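Local atomic coordinates of putative ferritin-like diiron-carboxylate protein TM1526 (Thermotoga maritima, PDB entry 1VJX), a protein that is of unknown function but, as a ferritin-like member of the rubrerythrin family, probably binds metal ions and may act as an oxidoreductase. Residues Lys113-Ile116 against Ile117-Glu121; Asp53-Arg56 against Ile57-Glu60; Leu94-Lys97 against Asp98-Leu101; Lys136-Ile139 against Asp140-Glu144; Phe62-Met65 against Ser66-Asn70. All coordinates share one frame; numbering follows the deposited sequence.

Interaction 1. Residues Lys113-Ile116 against Ile117-Glu121; sequences KDSI and ILYYE
Tyr119 is turned back along the helix toward Ser115 because its CG stands beside the backbone N (chi1 -50°), a torsion that lays one face of the ring over the Ser115 carbonyl oxygen. That oxygen lies nearer the rim than the middle of the ring, with Tyr119 CD2 3.0 Å from Ser115 O. Ser115 O also accepts the backbone bond from Tyr119 N at 2.9 Å, and the phenol end reaches on to Ser115 CB, 3.7 Å from Tyr119 OH. Ser115 OG is held separately, by the carbonyl of Val111 one turn earlier. One position on, Ile116 and Tyr120 run side by side and point the same way, and Ile116 CG2 meets Tyr120 CE2 at 3.7 Å. Helix 15-36 meets Ser115 and Tyr119 through Leu25, and Ile139 of helix 129-156 touches both tyrosines. Contacts four residues apart belong to any alpha-helix; here they set Tyr119 between helices 15-36 and 129-156 of the bundle expected for a ferritin-like protein.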
loop_
_atom_site.group_PDB
_atom_site.type_symbol
_atom_site.label_atom_id
_atom_site.label_comp_id
_atom_site.label_asym_id
_atom_site.label_seq_id
_atom_site.Cartn_x
_atom_site.Cartn_y
_atom_site.Cartn_z
ATOM N N LYS A 113 1.489 0.239 -7.530
ATOM C CA LYS A 113 0.673 1.013 -8.415
ATOM C C LYS A 113 -0.822 0.778 -8.215
ATOM O O LYS A 113 -1.602 1.726 -8.305
ATOM C CB LYS A 113 1.114 0.762 -9.865
ATOM C CG LYS A 113 2.463 1.436 -10.152
ATOM C CD LYS A 113 2.747 1.688 -11.637
ATOM C CE LYS A 113 3.086 0.441 -12.393
ATOM N NZ LYS A 113 4.015 0.727 -13.523
ATOM N N ASP A 114 -1.216 -0.466 -7.901
ATOM C CA ASP A 114 -2.620 -0.810 -7.710
ATOM C C ASP A 114 -3.134 -0.151 -6.431
ATOM O O ASP A 114 -4.219 0.463 -6.397
ATOM C CB ASP A 114 -2.767 -2.306 -7.613
ATOM C CG ASP A 114 -2.673 -3.027 -8.960
ATOM O OD1 ASP A 114 -2.786 -2.423 -10.029
ATOM O OD2 ASP A 114 -2.589 -4.263 -9.013
ATOM N N SER A 115 -2.312 -0.229 -5.387
ATOM C CA SER A 115 -2.601 0.404 -4.105
ATOM C C SER A 115 -2.618 1.942 -4.170
ATOM O O SER A 115 -3.405 2.597 -3.479
ATOM C CB SER A 115 -1.567 -0.061 -3.112
ATOM O OG SER A 115 -1.576 -1.483 -3.066
ATOM N N ILE A 116 -1.766 2.521 -5.010
ATOM C CA ILE A 116 -1.769 3.990 -5.164
ATOM C C ILE A 116 -3.100 4.514 -5.727
ATOM O O ILE A 116 -3.655 5.498 -5.217
ATOM C CB ILE A 116 -0.534 4.451 -5.930
ATOM C CG1 ILE A 116 0.670 4.273 -5.009
ATOM C CG2 ILE A 116 -0.639 5.927 -6.365
ATOM C CD1 ILE A 116 2.008 4.501 -5.637
ATOM N N ILE A 117 -3.618 3.821 -6.738
ATOM C CA ILE A 117 -4.903 4.168 -7.327
ATOM C C ILE A 117 -5.948 4.149 -6.246
ATOM O O ILE A 117 -6.773 5.059 -6.129
ATOM C CB ILE A 117 -5.299 3.195 -8.467
ATOM C CG1 ILE A 117 -4.318 3.303 -9.616
ATOM C CG2 ILE A 117 -6.722 3.475 -8.972
ATOM C CD1 ILE A 117 -4.732 2.644 -10.895
ATOM N N LEU A 118 -5.897 3.111 -5.415
ATOM C CA LEU A 118 -6.903 2.958 -4.367
ATOM C C LEU A 118 -6.826 4.066 -3.311
ATOM O O LEU A 118 -7.847 4.551 -2.803
ATOM C CB LEU A 118 -6.834 1.606 -3.701
ATOM C CG LEU A 118 -7.806 1.644 -2.472
ATOM C CD1 LEU A 118 -9.179 1.081 -2.806
ATOM C CD2 LEU A 118 -7.207 1.010 -1.305
ATOM N N TYR A 119 -5.631 4.421 -2.894
ATOM C CA TYR A 119 -5.549 5.509 -1.933
ATOM C C TYR A 119 -6.007 6.836 -2.541
ATOM O O TYR A 119 -6.521 7.655 -1.802
ATOM C CB TYR A 119 -4.139 5.691 -1.356
ATOM C CG TYR A 119 -3.494 4.422 -0.836
ATOM C CD1 TYR A 119 -4.199 3.526 -0.054
ATOM C CD2 TYR A 119 -2.155 4.123 -1.167
ATOM C CE1 TYR A 119 -3.620 2.353 0.403
ATOM C CE2 TYR A 119 -1.573 2.944 -0.729
ATOM C CZ TYR A 119 -2.315 2.071 0.069
ATOM O OH TYR A 119 -1.734 0.918 0.496
ATOM N N TYR A 120 -5.774 7.076 -3.845
ATOM C CA TYR A 120 -6.340 8.237 -4.494
ATOM C C TYR A 120 -7.893 8.188 -4.421
ATOM O O TYR A 120 -8.540 9.170 -4.109
ATOM C CB TYR A 120 -5.840 8.392 -5.946
ATOM C CG TYR A 120 -4.516 9.158 -6.099
ATOM C CD1 TYR A 120 -4.391 10.479 -5.661
ATOM C CD2 TYR A 120 -3.400 8.576 -6.713
ATOM C CE1 TYR A 120 -3.175 11.204 -5.808
ATOM C CE2 TYR A 120 -2.149 9.318 -6.867
ATOM C CZ TYR A 120 -2.059 10.618 -6.401
ATOM O OH TYR A 120 -0.886 11.355 -6.528
ATOM N N GLU A 121 -8.466 7.009 -4.654
ATOM C CA GLU A 121 -9.912 6.845 -4.658
ATOM C C GLU A 121 -10.479 7.247 -3.340
ATOM O O GLU A 121 -11.440 8.008 -3.307
ATOM C CB GLU A 121 -10.306 5.420 -5.057
ATOM C CG GLU A 121 -10.120 5.217 -6.569
ATOM C CD GLU A 121 -10.231 3.769 -7.047
ATOM O OE1 GLU A 121 -9.978 2.845 -6.249
ATOM O OE2 GLU A 121 -10.579 3.557 -8.235
#

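Interaction 2. Residues Asp53-Arg56 against Ile57-Glu60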
loop_
_atom_site.group_PDB
_atom_site.type_symbol
_atom_site.label_atom_id
_atom_site.label_comp_id
_atom_site.label_asym_id
_atom_site.label_seq_id
_atom_site.Cartn_x
_atom_site.Cartn_y
_atom_site.Cartn_z
ATOM N N ASP A 53 8.434 -0.816 7.683
ATOM C CA ASP A 53 8.113 0.047 8.814
ATOM C C ASP A 53 7.230 1.195 8.367
ATOM O O ASP A 53 6.314 1.574 9.064
ATOM C CB ASP A 53 9.386 0.615 9.442
ATOM C CG ASP A 53 9.224 0.951 10.944
ATOM O OD1 ASP A 53 8.975 0.017 11.770
ATOM O OD2 ASP A 53 9.342 2.121 11.392
ATOM N N GLN A 54 7.513 1.758 7.194
ATOM C CA GLN A 54 6.685 2.847 6.651
ATOM C C GLN A 54 5.258 2.409 6.405
ATOM O O GLN A 54 4.311 3.123 6.763
ATOM C CB GLN A 54 7.316 3.402 5.355
ATOM C CG GLN A 54 8.580 4.195 5.662
ATOM C CD GLN A 54 9.460 4.461 4.467
ATOM O OE1 GLN A 54 8.995 4.489 3.324
ATOM N NE2 GLN A 54 10.734 4.679 4.725
ATOM N N GLU A 55 5.110 1.241 5.773
ATOM C CA GLU A 55 3.787 0.644 5.533
ATOM C C GLU A 55 3.030 0.393 6.833
ATOM O O GLU A 55 1.817 0.612 6.900
ATOM C CB GLU A 55 3.900 -0.681 4.799
ATOM C CG GLU A 55 4.467 -0.619 3.408
ATOM C CD GLU A 55 3.563 0.079 2.411
ATOM O OE1 GLU A 55 3.669 1.312 2.293
ATOM O OE2 GLU A 55 2.777 -0.617 1.727
ATOM N N ARG A 56 3.749 -0.104 7.835
ATOM C CA ARG A 56 3.236 -0.255 9.205
ATOM C C ARG A 56 2.548 1.025 9.699
ATOM O O ARG A 56 1.326 1.036 9.981
ATOM C CB ARG A 56 4.376 -0.624 10.147
ATOM C CG ARG A 56 3.940 -0.985 11.576
ATOM C CD ARG A 56 5.118 -1.180 12.551
ATOM N NE ARG A 56 6.015 -0.022 12.534
ATOM C CZ ARG A 56 5.829 1.100 13.235
ATOM N NH1 ARG A 56 4.788 1.242 14.050
ATOM N NH2 ARG A 56 6.704 2.094 13.137
ATOM N N ILE A 57 3.321 2.110 9.761
ATOM C CA ILE A 57 2.831 3.410 10.231
ATOM C C ILE A 57 1.586 3.874 9.488
ATOM O O ILE A 57 0.657 4.397 10.094
ATOM C CB ILE A 57 3.963 4.459 10.143
ATOM C CG1 ILE A 57 4.961 4.230 11.273
ATOM C CG2 ILE A 57 3.421 5.907 10.208
ATOM C CD1 ILE A 57 6.283 4.959 11.041
ATOM N N HIS A 58 1.577 3.660 8.177
ATOM C CA HIS A 58 0.443 3.969 7.317
ATOM C C HIS A 58 -0.803 3.228 7.714
ATOM O O HIS A 58 -1.869 3.838 7.745
ATOM C CB HIS A 58 0.756 3.621 5.870
ATOM C CG HIS A 58 1.751 4.540 5.242
ATOM N ND1 HIS A 58 2.435 4.224 4.092
ATOM C CD2 HIS A 58 2.169 5.773 5.610
ATOM C CE1 HIS A 58 3.237 5.223 3.784
ATOM N NE2 HIS A 58 3.096 6.170 4.696
ATOM N N ALA A 59 -0.664 1.927 7.993
ATOM C CA ALA A 59 -1.778 1.082 8.430
ATOM C C ALA A 59 -2.374 1.586 9.743
ATOM O O ALA A 59 -3.572 1.619 9.898
ATOM C CB ALA A 59 -1.305 -0.372 8.609
ATOM N N GLU A 60 -1.502 1.951 10.686
ATOM C CA GLU A 60 -1.911 2.512 11.980
ATOM C C GLU A 60 -2.675 3.821 11.789
ATOM O O GLU A 60 -3.493 4.188 12.603
ATOM C CB GLU A 60 -0.687 2.791 12.863
ATOM C CG GLU A 60 -0.048 1.574 13.528
ATOM C CD GLU A 60 1.297 1.865 14.252
ATOM O OE1 GLU A 60 1.837 3.024 14.195
ATOM O OE2 GLU A 60 1.844 0.907 14.876
#
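Arg56 joins Asp53, one turn before it, to Glu60, one turn after it, in a salt-bridge network along helix 43-68, while Glu55 and His58 on the same turns form a Glu-x-x-His sequence of the kind that supplies diiron ligands in ferritin-like proteins. The guanidinium takes Asp53 side-on: Arg56 NE reaches Asp53 OD1 at 3.1 Å. Arg56 NH2 reaches Asp53 OD2 at 3.2 Å, almost straight at 170°, although both oxygens are met from above the carboxylate plane. The bend at chi3 (53°) folds the arginine back beside its own helix, so that Ile57 CG1 lies over a guanidinium face, 3.3 Å from Arg56 NH2. Toward Glu60 the hold is weaker, a bent bond of 3.1 Å from Arg56 NH1 to Glu60 OE2 with the two planes 75° apart. With an alanine here, Asp53 and Glu60 would probably lose the cation that links them, and Ile57 the flat group across its CG1. On the inner side the Gln54 carbonyl oxygen sits 3.3 Å above the His58 ring, and Glu55 OE1 lies at the ring's edge, 3.6 Å from His58 ND1. Hydrogen bonds join His58 NE2 with Gln141 of helix 129-156 and His58 ND1 with Glu26 of helix 15-36.

Interaction 3. Residues Leu94-Lys97 against Asp98-Leu101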
loop_
_atom_site.group_PDB
_atom_site.type_symbol
_atom_site.label_atom_id
_atom_site.label_comp_id
_atom_site.label_asym_id
_atom_site.label_seq_id
_atom_site.Cartn_x
_atom_site.Cartn_y
_atom_site.Cartn_z
ATOM N N LEU A 94 7.673 -16.701 -1.995
ATOM C CA LEU A 94 8.458 -16.359 -0.810
ATOM C C LEU A 94 9.008 -17.577 -0.075
ATOM O O LEU A 94 9.802 -17.436 0.850
ATOM C CB LEU A 94 7.645 -15.509 0.170
ATOM C CG LEU A 94 7.193 -14.117 -0.298
ATOM C CD1 LEU A 94 6.510 -13.435 0.850
ATOM C CD2 LEU A 94 8.308 -13.243 -0.793
ATOM N N ARG A 95 8.594 -18.767 -0.488
ATOM C CA ARG A 95 9.146 -20.007 0.029
ATOM C C ARG A 95 10.499 -20.310 -0.667
ATOM O O ARG A 95 11.353 -21.013 -0.109
ATOM C CB ARG A 95 8.144 -21.144 -0.226
ATOM C CG ARG A 95 7.833 -22.001 0.962
ATOM C CD ARG A 95 6.557 -22.829 0.802
ATOM N NE ARG A 95 5.370 -22.054 1.166
ATOM C CZ ARG A 95 4.436 -22.426 2.065
ATOM N NH1 ARG A 95 4.506 -23.611 2.707
ATOM N NH2 ARG A 95 3.417 -21.595 2.312
ATOM N N ARG A 96 10.672 -19.786 -1.883
ATOM C CA ARG A 96 11.830 -20.085 -2.727
ATOM C C ARG A 96 13.107 -19.509 -2.151
ATOM O O ARG A 96 13.072 -18.533 -1.432
ATOM C CB ARG A 96 11.613 -19.597 -4.163
ATOM C CG ARG A 96 10.810 -20.583 -5.011
ATOM C CD ARG A 96 10.053 -19.976 -6.199
ATOM N NE ARG A 96 10.792 -18.930 -6.921
ATOM C CZ ARG A 96 11.673 -19.128 -7.898
ATOM N NH1 ARG A 96 11.990 -20.359 -8.313
ATOM N NH2 ARG A 96 12.258 -18.078 -8.458
ATOM N N LYS A 97 14.230 -20.152 -2.451
ATOM C CA LYS A 97 15.508 -19.783 -1.866
ATOM C C LYS A 97 16.440 -19.123 -2.885
ATOM O O LYS A 97 17.577 -18.776 -2.544
ATOM C CB LYS A 97 16.158 -21.037 -1.252
ATOM C CG LYS A 97 15.429 -21.614 -0.032
ATOM C CD LYS A 97 16.078 -22.911 0.407
ATOM C CE LYS A 97 15.329 -23.596 1.543
ATOM N NZ LYS A 97 15.689 -25.050 1.675
ATOM N N ASP A 98 15.946 -18.940 -4.114
ATOM C CA ASP A 98 16.739 -18.402 -5.234
ATOM C C ASP A 98 16.056 -17.254 -5.959
ATOM O O ASP A 98 16.197 -17.118 -7.177
ATOM C CB ASP A 98 17.012 -19.498 -6.263
ATOM C CG ASP A 98 15.743 -20.104 -6.813
ATOM O OD1 ASP A 98 14.655 -19.681 -6.388
ATOM O OD2 ASP A 98 15.722 -21.032 -7.645
ATOM N N LEU A 99 15.319 -16.426 -5.230
ATOM C CA LEU A 99 14.583 -15.353 -5.853
ATOM C C LEU A 99 15.541 -14.279 -6.376
ATOM O O LEU A 99 16.518 -13.928 -5.710
ATOM C CB LEU A 99 13.594 -14.735 -4.859
ATOM C CG LEU A 99 12.440 -15.615 -4.350
ATOM C CD1 LEU A 99 11.558 -14.785 -3.433
ATOM C CD2 LEU A 99 11.593 -16.180 -5.474
ATOM N N THR A 100 15.250 -13.775 -7.578
ATOM C CA THR A 100 15.963 -12.637 -8.140
ATOM C C THR A 100 15.301 -11.334 -7.693
ATOM O O THR A 100 14.105 -11.289 -7.419
ATOM C CB THR A 100 15.998 -12.692 -9.689
ATOM O OG1 THR A 100 14.686 -12.536 -10.234
ATOM C CG2 THR A 100 16.454 -14.065 -10.204
ATOM N N LEU A 101 16.088 -10.271 -7.629
ATOM C CA LEU A 101 15.564 -8.961 -7.245
ATOM C C LEU A 101 14.527 -8.505 -8.255
ATOM O O LEU A 101 13.490 -7.981 -7.877
ATOM C CB LEU A 101 16.702 -7.927 -7.108
ATOM C CG LEU A 101 16.291 -6.550 -6.539
ATOM C CD1 LEU A 101 15.909 -6.600 -5.058
ATOM C CD2 LEU A 101 17.420 -5.526 -6.787
#
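Arg96 and Asp98 meet through charge alone. Asp98 OD1 lies over one face of the guanidinium, 3.4 Å from Arg96 NH1, and well out of its plane, so no N-H points at the oxygen. The two flat groups are tilted 57° from each other. With CG between the backbone N and the carbonyl carbon (chi1 58°), Asp98 is folded back toward Arg96. A methyl of Leu99, CD2, packs close against the guanidinium, 3.2 Å from Arg96 NE, and the other, Leu99 CD1, makes an apolar contact with Leu94 CD2 at 4.5 Å. The next shell explains where the guanidinium stays: the bend at chi3 (40°) curls the arginine over the turn, and Arg96 NH2 forms a salt bridge with Glu103. Were a serine to stand here, Asp98 and Glu103 would probably lose the cation they share, and Leu99 CD2 the side chain beside it. Farther out, Leu94 packs on Glu35 and Leu36 of helix 15-36, while Leu99 touches His39. Glu103 OE2 also accepts a hydrogen bond from Thr100 N, and the Thr100 side chain caps a backbone N of the first turn. This exchange is consistent with a capping box, a common start for a helix, here the one where the long surface connection enters helix 101-125 of the bundle.

Interaction 4. Residues Lys136-Ile139 against Asp140-Glu144; sequences KKII and DQEKE
Asp140 sits between Lys136 and Lys143, and the charged contacts of this turn centre on its carboxylate. Lys136 NZ stands 3.9 Å from Asp140 OD2, a long salt bridge, and Lys143 NZ lies 3.6 Å from Asp140 OD1. Each oxygen thus faces a different lysine, and the two ammonium groups remain 6.7 Å apart, Lys136 NZ to Lys143 NZ; the carboxylate would probably ease the repulsion between them. Carbon contacts come from the isoleucines against the stems of Lys143 and Glu142: Ile139 CG2 meets Lys143 CE at 4.0 Å, and Ile138 runs side by side with Glu142, its CG2 4.1 Å from Glu142 CG. Among the polar groups, the Gln141 amide gives its oxygen to His58 NE2 of helix 43-68, and Gln141 NE2 passes across the end of Lys137, 3.7 Å from Lys137 CE. Backbone bonds from each residue to the fourth one back complete the turn, that from Glu142 N to Ile138 O measuring 2.8 Å. Glu142 bends at chi2 (-64°), and its carboxylate comes close to those of Glu26, Glu55 and Glu112. Glu142 also opens a second Glu-x-x-His sequence, and such a gathering of glutamates inside four helices is typical of the diiron-carboxylate site of ferritin-like proteins, which this protein probably shares.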
loop_
_atom_site.group_PDB
_atom_site.type_symbol
_atom_site.label_atom_id
_atom_site.label_comp_id
_atom_site.label_asym_id
_atom_site.label_seq_id
_atom_site.Cartn_x
_atom_site.Cartn_y
_atom_site.Cartn_z
ATOM N N LYS A 136 -3.210 12.351 1.649
ATOM C CA LYS A 136 -2.246 12.882 0.673
ATOM C C LYS A 136 -0.770 12.691 1.096
ATOM O O LYS A 136 0.075 12.411 0.266
ATOM C CB LYS A 136 -2.492 14.369 0.405
ATOM C CG LYS A 136 -1.512 14.928 -0.626
ATOM C CD LYS A 136 -2.022 16.096 -1.423
ATOM C CE LYS A 136 -1.189 16.304 -2.751
ATOM N NZ LYS A 136 -0.013 17.168 -2.542
ATOM N N LYS A 137 -0.482 12.893 2.378
ATOM C CA LYS A 137 0.819 12.583 2.953
ATOM C C LYS A 137 1.238 11.131 2.691
ATOM O O LYS A 137 2.358 10.874 2.225
ATOM C CB LYS A 137 0.812 12.886 4.462
ATOM C CG LYS A 137 2.209 13.067 5.080
ATOM C CD LYS A 137 2.116 13.395 6.584
ATOM C CE LYS A 137 3.349 12.899 7.382
ATOM N NZ LYS A 137 4.651 13.589 6.987
ATOM N N ILE A 138 0.311 10.201 2.947
ATOM C CA ILE A 138 0.525 8.766 2.708
ATOM C C ILE A 138 0.758 8.452 1.235
ATOM O O ILE A 138 1.640 7.674 0.898
ATOM C CB ILE A 138 -0.680 7.934 3.260
ATOM C CG1 ILE A 138 -0.722 7.978 4.808
ATOM C CG2 ILE A 138 -0.626 6.446 2.815
ATOM C CD1 ILE A 138 -1.979 7.386 5.402
ATOM N N ILE A 139 -0.063 9.039 0.369
ATOM C CA ILE A 139 0.097 8.907 -1.064
ATOM C C ILE A 139 1.485 9.376 -1.557
ATOM O O ILE A 139 2.117 8.681 -2.343
ATOM C CB ILE A 139 -1.029 9.676 -1.798
ATOM C CG1 ILE A 139 -2.365 8.921 -1.685
ATOM C CG2 ILE A 139 -0.685 9.849 -3.295
ATOM C CD1 ILE A 139 -3.607 9.743 -2.177
ATOM N N ASP A 140 1.904 10.564 -1.129
ATOM C CA ASP A 140 3.232 11.084 -1.395
ATOM C C ASP A 140 4.320 10.142 -0.943
ATOM O O ASP A 140 5.253 9.914 -1.668
ATOM C CB ASP A 140 3.432 12.430 -0.727
ATOM C CG ASP A 140 2.663 13.533 -1.399
ATOM O OD1 ASP A 140 2.443 13.448 -2.655
ATOM O OD2 ASP A 140 2.281 14.555 -0.745
ATOM N N GLN A 141 4.196 9.572 0.250
ATOM C CA GLN A 141 5.178 8.599 0.731
ATOM C C GLN A 141 5.116 7.306 -0.080
ATOM O O GLN A 141 6.125 6.688 -0.337
ATOM C CB GLN A 141 4.978 8.328 2.234
ATOM C CG GLN A 141 5.614 9.414 3.118
ATOM C CD GLN A 141 4.976 9.616 4.531
ATOM O OE1 GLN A 141 4.127 8.849 4.975
ATOM N NE2 GLN A 141 5.390 10.691 5.196
ATOM N N GLU A 142 3.911 6.886 -0.463
ATOM C CA GLU A 142 3.745 5.675 -1.269
ATOM C C GLU A 142 4.386 5.879 -2.628
ATOM O O GLU A 142 4.940 4.947 -3.182
ATOM C CB GLU A 142 2.275 5.314 -1.432
ATOM C CG GLU A 142 1.617 4.789 -0.158
ATOM C CD GLU A 142 2.195 3.474 0.344
ATOM O OE1 GLU A 142 2.921 2.810 -0.445
ATOM O OE2 GLU A 142 1.915 3.111 1.527
ATOM N N LYS A 143 4.308 7.107 -3.153
ATOM C CA LYS A 143 4.844 7.413 -4.474
ATOM C C LYS A 143 6.370 7.489 -4.447
ATOM O O LYS A 143 7.016 7.246 -5.451
ATOM C CB LYS A 143 4.292 8.727 -4.981
ATOM C CG LYS A 143 2.856 8.720 -5.491
ATOM C CD LYS A 143 2.600 10.011 -6.318
ATOM C CE LYS A 143 2.400 11.246 -5.440
ATOM N NZ LYS A 143 3.012 12.396 -6.050
ATOM N N GLU A 144 6.934 7.835 -3.293
ATOM C CA GLU A 144 8.380 7.676 -3.032
ATOM C C GLU A 144 8.833 6.210 -2.876
ATOM O O GLU A 144 9.954 5.888 -3.211
ATOM C CB GLU A 144 8.791 8.438 -1.769
ATOM C CG GLU A 144 8.794 9.956 -1.906
ATOM C CD GLU A 144 9.779 10.442 -2.923
ATOM O OE1 GLU A 144 10.820 9.757 -3.152
ATOM O OE2 GLU A 144 9.501 11.518 -3.498
#

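Interaction 5. Residues Phe62-Met65 against Ser66-Asn70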
loop_
_atom_site.group_PDB
_atom_site.type_symbol
_atom_site.label_atom_id
_atom_site.label_comp_id
_atom_site.label_asym_id
_atom_site.label_seq_id
_atom_site.Cartn_x
_atom_site.Cartn_y
_atom_site.Cartn_z
ATOM N N PHE A 62 -4.468 4.720 8.918
ATOM C CA PHE A 62 -5.733 4.266 8.346
ATOM C C PHE A 62 -6.666 3.572 9.375
ATOM O O PHE A 62 -7.878 3.695 9.271
ATOM C CB PHE A 62 -5.483 3.318 7.163
ATOM C CG PHE A 62 -5.038 3.989 5.917
ATOM C CD1 PHE A 62 -5.472 5.271 5.580
ATOM C CD2 PHE A 62 -4.196 3.303 5.025
ATOM C CE1 PHE A 62 -5.034 5.872 4.392
ATOM C CE2 PHE A 62 -3.773 3.871 3.848
ATOM C CZ PHE A 62 -4.169 5.167 3.516
ATOM N N ARG A 63 -6.120 2.814 10.314
ATOM C CA ARG A 63 -6.992 2.155 11.340
ATOM C C ARG A 63 -7.601 3.243 12.244
ATOM O O ARG A 63 -8.790 3.255 12.497
ATOM C CB ARG A 63 -6.236 1.169 12.231
ATOM C CG ARG A 63 -5.786 -0.116 11.560
ATOM C CD ARG A 63 -5.495 -1.278 12.563
ATOM N NE ARG A 63 -4.189 -1.108 13.189
ATOM C CZ ARG A 63 -3.035 -1.533 12.664
ATOM N NH1 ARG A 63 -3.016 -2.213 11.529
ATOM N NH2 ARG A 63 -1.888 -1.306 13.293
ATOM N N LYS A 64 -6.780 4.171 12.713
ATOM C CA LYS A 64 -7.268 5.248 13.562
ATOM C C LYS A 64 -8.368 6.013 12.827
ATOM O O LYS A 64 -9.336 6.451 13.404
ATOM C CB LYS A 64 -6.104 6.175 13.905
ATOM C CG LYS A 64 -6.311 7.041 15.112
ATOM C CD LYS A 64 -5.295 8.219 15.118
ATOM C CE LYS A 64 -5.513 9.149 16.315
ATOM N NZ LYS A 64 -4.209 9.422 17.007
HETATM N N MSE A 65 -8.190 6.151 11.530
HETATM C CA MSE A 65 -9.067 6.989 10.696
HETATM C C MSE A 65 -10.431 6.338 10.568
HETATM O O MSE A 65 -11.470 7.004 10.765
HETATM C CB MSE A 65 -8.454 7.197 9.325
HETATM C CG MSE A 65 -9.267 8.084 8.467
HETATM SE SE MSE A 65 -8.349 8.651 6.770
HETATM C CE MSE A 65 -6.728 9.782 7.426
ATOM N N SER A 66 -10.435 5.031 10.295
ATOM C CA SER A 66 -11.704 4.334 10.140
ATOM C C SER A 66 -12.517 4.276 11.446
ATOM O O SER A 66 -13.740 4.141 11.430
ATOM C CB SER A 66 -11.483 2.943 9.552
ATOM O OG SER A 66 -11.302 1.962 10.528
ATOM N N ASP A 67 -11.815 4.350 12.564
ATOM C CA ASP A 67 -12.424 4.471 13.869
ATOM C C ASP A 67 -12.960 5.872 14.185
ATOM O O ASP A 67 -14.008 6.027 14.757
ATOM C CB ASP A 67 -11.400 4.123 14.929
ATOM C CG ASP A 67 -12.035 3.901 16.262
ATOM O OD1 ASP A 67 -13.210 3.399 16.263
ATOM O OD2 ASP A 67 -11.435 4.202 17.328
ATOM N N GLN A 68 -12.220 6.903 13.804
ATOM C CA GLN A 68 -12.512 8.256 14.290
ATOM C C GLN A 68 -13.212 9.169 13.264
ATOM O O GLN A 68 -13.802 10.161 13.654
ATOM C CB GLN A 68 -11.200 8.881 14.796
ATOM C CG GLN A 68 -10.819 8.384 16.244
ATOM C CD GLN A 68 -9.386 8.804 16.634
ATOM O OE1 GLN A 68 -8.685 9.451 15.834
ATOM N NE2 GLN A 68 -8.958 8.438 17.860
ATOM N N GLU A 69 -13.154 8.846 11.968
ATOM C CA GLU A 69 -13.903 9.642 10.985
ATOM C C GLU A 69 -15.429 9.619 11.237
ATOM O O GLU A 69 -15.988 8.604 11.666
ATOM C CB GLU A 69 -13.587 9.218 9.551
ATOM C CG GLU A 69 -12.274 9.776 8.988
ATOM C CD GLU A 69 -12.049 11.240 9.299
ATOM O OE1 GLU A 69 -12.637 12.083 8.635
ATOM O OE2 GLU A 69 -11.255 11.552 10.201
ATOM N N ASN A 70 -16.114 10.722 10.981
ATOM C CA ASN A 70 -17.554 10.774 11.308
ATOM C C ASN A 70 -18.378 9.733 10.464
ATOM O O ASN A 70 -18.104 9.495 9.286
ATOM C CB ASN A 70 -18.056 12.248 11.252
ATOM C CG ASN A 70 -19.354 12.425 10.467
ATOM O OD1 ASN A 70 -19.327 12.449 9.234
ATOM N ND2 ASN A 70 -20.487 12.584 11.175
#
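Met65 O is shared by two backbone donors at the end of helix 43-68: Glu69 N reaches it at 2.8 Å, in the carbonyl plane, and Gln68 N more weakly at 3.1 Å. Gln68 N also bonds to Lys64 O, so its single hydrogen is divided between two carbonyls. A further carbonyl, Arg63 O, takes Asp67 N at 3.2 Å and a weak bond from Ser66 OG. These shared bonds mark the C-terminal turn of the helix: Glu69 is the first residue to leave the helical conformation (psi 144°), and Asn70 at once serves as N-cap of the short helix 71-74, its OD1 accepting Glu73 N. Among the side chains, Met65, modelled as selenomethionine, has CG anti to the backbone N (chi1 -177°), which sets it alongside Glu69, with Met65 CG 3.5 Å from Glu69 CG. Lys64 and Gln68 cross on the outer surface, where Gln68 OE1 comes to 3.2 Å from Lys64 CE; the lysine touches it by its carbon stem. On the inner side Met65 packs against Thr134 and Val135 of helix 129-156. Arg63 reaches Glu27 of helix 15-36 in a salt bridge, and Ser66 rests on Leu19.

Along the chain the order is interactions 2, 5, 3, 1 and 4. Interactions 2 and 5 follow one another on helix 43-68, their centres about 15 Å apart; interaction 1 lies on helix 101-125 and interaction 4 on the next helix, 129-156, with centres about 10 Å apart. Interaction 4 touches interactions 1, 2 and 5, making it the meeting point of three helices, and Phe62 against Tyr119 joins interaction 5 to interaction 1. Interaction 3 stands apart at the surface, about 37 Å from interaction 5 between centres. Interactions 2 and 4 bring glutamates and His58 to a probable metal site, 1 and 5 pack helices around it, and 3 leads into one.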